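Local coordinates for protein nitrilotriacetate monooxygenase component B (PDB 3BPK) that probably binds FMN and serves as the flavin reductase-like component of a monooxygenase system, as its family membership suggests, at residues 91-96 and 114-119. Residues are numbered along the deposited sequence; the frame is centred on the assembly and turned at random.
Sequences ESYVAA and AKLTPI
The branched end of Leu116 packs on the methyl of Ala96, and one of its own methyls also meets the ring of Tyr93. The bond from CA to CB of Leu116 heads toward residues 91-96. With chi1 at -71°, CG turns away from its own carbonyl carbon, and this brings the fork to the methyl of Ala96. CG itself lies 3.9 Å from Ala96 CB. Of the two methyls, CD1 is the farther, at 4.1 Å from Ala96 CB. CD2 comes to 3.5 Å from Ala96 CB, and it also meets the Tyr93 ring, where Leu116 CD2 lies 4.1 Å from Tyr93 CD1. That approach is oblique to the ring, and the two side chains cross at about a right angle. No hydrogen bond links the two segments.

Tyr93 is the N-cap residue of helix 94-100, and Ala96 lies in its first turn. Helix 110-113 ends in a Schellman motif, with Lys115 at positive phi, and the chain then runs out to strand 118-119. The contact joins the start of helix 94-100 to the chain leaving helix 110-113, both in the flavin reductase-like region. Phe32 of strand 28-36 touches both Tyr93 and Leu116, which places them against the main antiparallel sheet. Tyr93 OH hydrogen-bonds to Ile88 O, which fixes the hydroxyl end of the ring.

Beside Leu116, Ala114 CB packs 4.3 Å from Ala96 CB and 3.6 Å from Ala96 O.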
loop_
_atom_site.group_PDB
_atom_site.type_symbol
_atom_site.label_atom_id
_atom_site.label_comp_id
_atom_site.label_asym_id
_atom_site.label_seq_id
_atom_site.Cartn_x
_atom_site.Cartn_y
_atom_site.Cartn_z
ATOM N N GLU B 91 14.197 9.478 6.631
ATOM C CA GLU B 91 14.758 9.822 7.944
ATOM C C GLU B 91 15.166 11.303 8.043
ATOM O O GLU B 91 15.150 11.869 9.159
ATOM C CB GLU B 91 15.956 8.937 8.250
ATOM C CG GLU B 91 15.595 7.463 8.450
ATOM C CD GLU B 91 16.783 6.590 8.863
ATOM O OE1 GLU B 91 17.715 7.113 9.545
ATOM O OE2 GLU B 91 16.802 5.396 8.491
ATOM N N SER B 92 15.463 11.945 6.906
ATOM C CA SER B 92 15.991 13.339 6.958
ATOM C C SER B 92 14.930 14.357 7.358
ATOM O O SER B 92 15.261 15.465 7.759
ATOM C CB SER B 92 16.624 13.761 5.634
ATOM O OG SER B 92 15.662 13.953 4.593
ATOM N N TYR B 93 13.648 14.017 7.229
ATOM C CA TYR B 93 12.606 14.994 7.595
ATOM C C TYR B 93 11.394 14.370 8.288
ATOM O O TYR B 93 10.378 15.032 8.448
ATOM C CB TYR B 93 12.225 15.924 6.414
ATOM C CG TYR B 93 11.348 15.349 5.321
ATOM C CD1 TYR B 93 10.076 15.903 5.074
ATOM C CD2 TYR B 93 11.784 14.293 4.517
ATOM C CE1 TYR B 93 9.258 15.412 4.084
ATOM C CE2 TYR B 93 10.935 13.765 3.497
ATOM C CZ TYR B 93 9.685 14.352 3.301
ATOM O OH TYR B 93 8.822 13.878 2.335
ATOM N N VAL B 94 11.524 13.112 8.744
ATOM C CA VAL B 94 10.415 12.469 9.441
ATOM C C VAL B 94 10.010 13.211 10.728
ATOM O O VAL B 94 8.841 13.209 11.106
ATOM C CB VAL B 94 10.683 10.953 9.701
ATOM C CG1 VAL B 94 11.915 10.770 10.647
ATOM C CG2 VAL B 94 9.422 10.265 10.232
ATOM N N ALA B 95 10.969 13.880 11.373
ATOM C CA ALA B 95 10.597 14.698 12.531
ATOM C C ALA B 95 9.537 15.761 12.165
ATOM O O ALA B 95 8.541 15.922 12.891
ATOM C CB ALA B 95 11.837 15.335 13.214
ATOM N N ALA B 96 9.750 16.461 11.038
ATOM C CA ALA B 96 8.823 17.480 10.578
ATOM C C ALA B 96 7.538 16.829 10.086
ATOM O O ALA B 96 6.454 17.343 10.339
ATOM C CB ALA B 96 9.460 18.332 9.483
ATOM N N ALA B 114 5.273 23.134 10.682
ATOM C CA ALA B 114 6.388 22.186 10.808
ATOM C C ALA B 114 7.737 22.729 10.291
ATOM O O ALA B 114 8.749 22.009 10.276
ATOM C CB ALA B 114 6.010 20.860 10.115
ATOM N N LYS B 115 7.746 24.001 9.881
ATOM C CA LYS B 115 8.987 24.673 9.439
ATOM C C LYS B 115 9.493 24.036 8.137
ATOM O O LYS B 115 10.705 24.045 7.853
ATOM C CB LYS B 115 10.068 24.681 10.551
ATOM C CG LYS B 115 9.563 25.361 11.824
ATOM C CD LYS B 115 10.677 25.590 12.811
ATOM C CE LYS B 115 10.137 26.186 14.091
ATOM N NZ LYS B 115 10.059 25.101 15.068
ATOM N N LEU B 116 8.557 23.518 7.335
ATOM C CA LEU B 116 8.904 22.958 6.025
ATOM C C LEU B 116 8.781 24.052 4.974
ATOM O O LEU B 116 8.219 25.131 5.245
ATOM C CB LEU B 116 7.970 21.780 5.716
ATOM C CG LEU B 116 8.221 20.523 6.560
ATOM C CD1 LEU B 116 7.060 19.543 6.343
ATOM C CD2 LEU B 116 9.570 19.814 6.269
ATOM N N THR B 117 9.315 23.796 3.785
ATOM C CA THR B 117 9.517 24.870 2.799
ATOM C C THR B 117 8.796 24.586 1.493
ATOM O O THR B 117 9.169 23.638 0.777
ATOM C CB THR B 117 11.031 24.951 2.485
ATOM O OG1 THR B 117 11.770 25.038 3.706
ATOM C CG2 THR B 117 11.372 26.125 1.573
ATOM N N PRO B 118 7.774 25.394 1.168
ATOM C CA PRO B 118 7.056 25.155 -0.098
ATOM C C PRO B 118 7.986 25.275 -1.308
ATOM O O PRO B 118 8.889 26.112 -1.340
ATOM C CB PRO B 118 5.991 26.269 -0.137
ATOM C CG PRO B 118 5.848 26.691 1.272
ATOM C CD PRO B 118 7.195 26.527 1.920
ATOM N N ILE B 119 7.744 24.442 -2.308
ATOM C CA ILE B 119 8.433 24.542 -3.586
ATOM C C ILE B 119 7.399 24.361 -4.695
ATOM O O ILE B 119 6.636 23.391 -4.716
ATOM C CB ILE B 119 9.601 23.520 -3.668
ATOM C CG1 ILE B 119 10.419 23.693 -4.939
ATOM C CG2 ILE B 119 9.111 22.052 -3.551
ATOM C CD1 ILE B 119 11.825 23.101 -4.834
#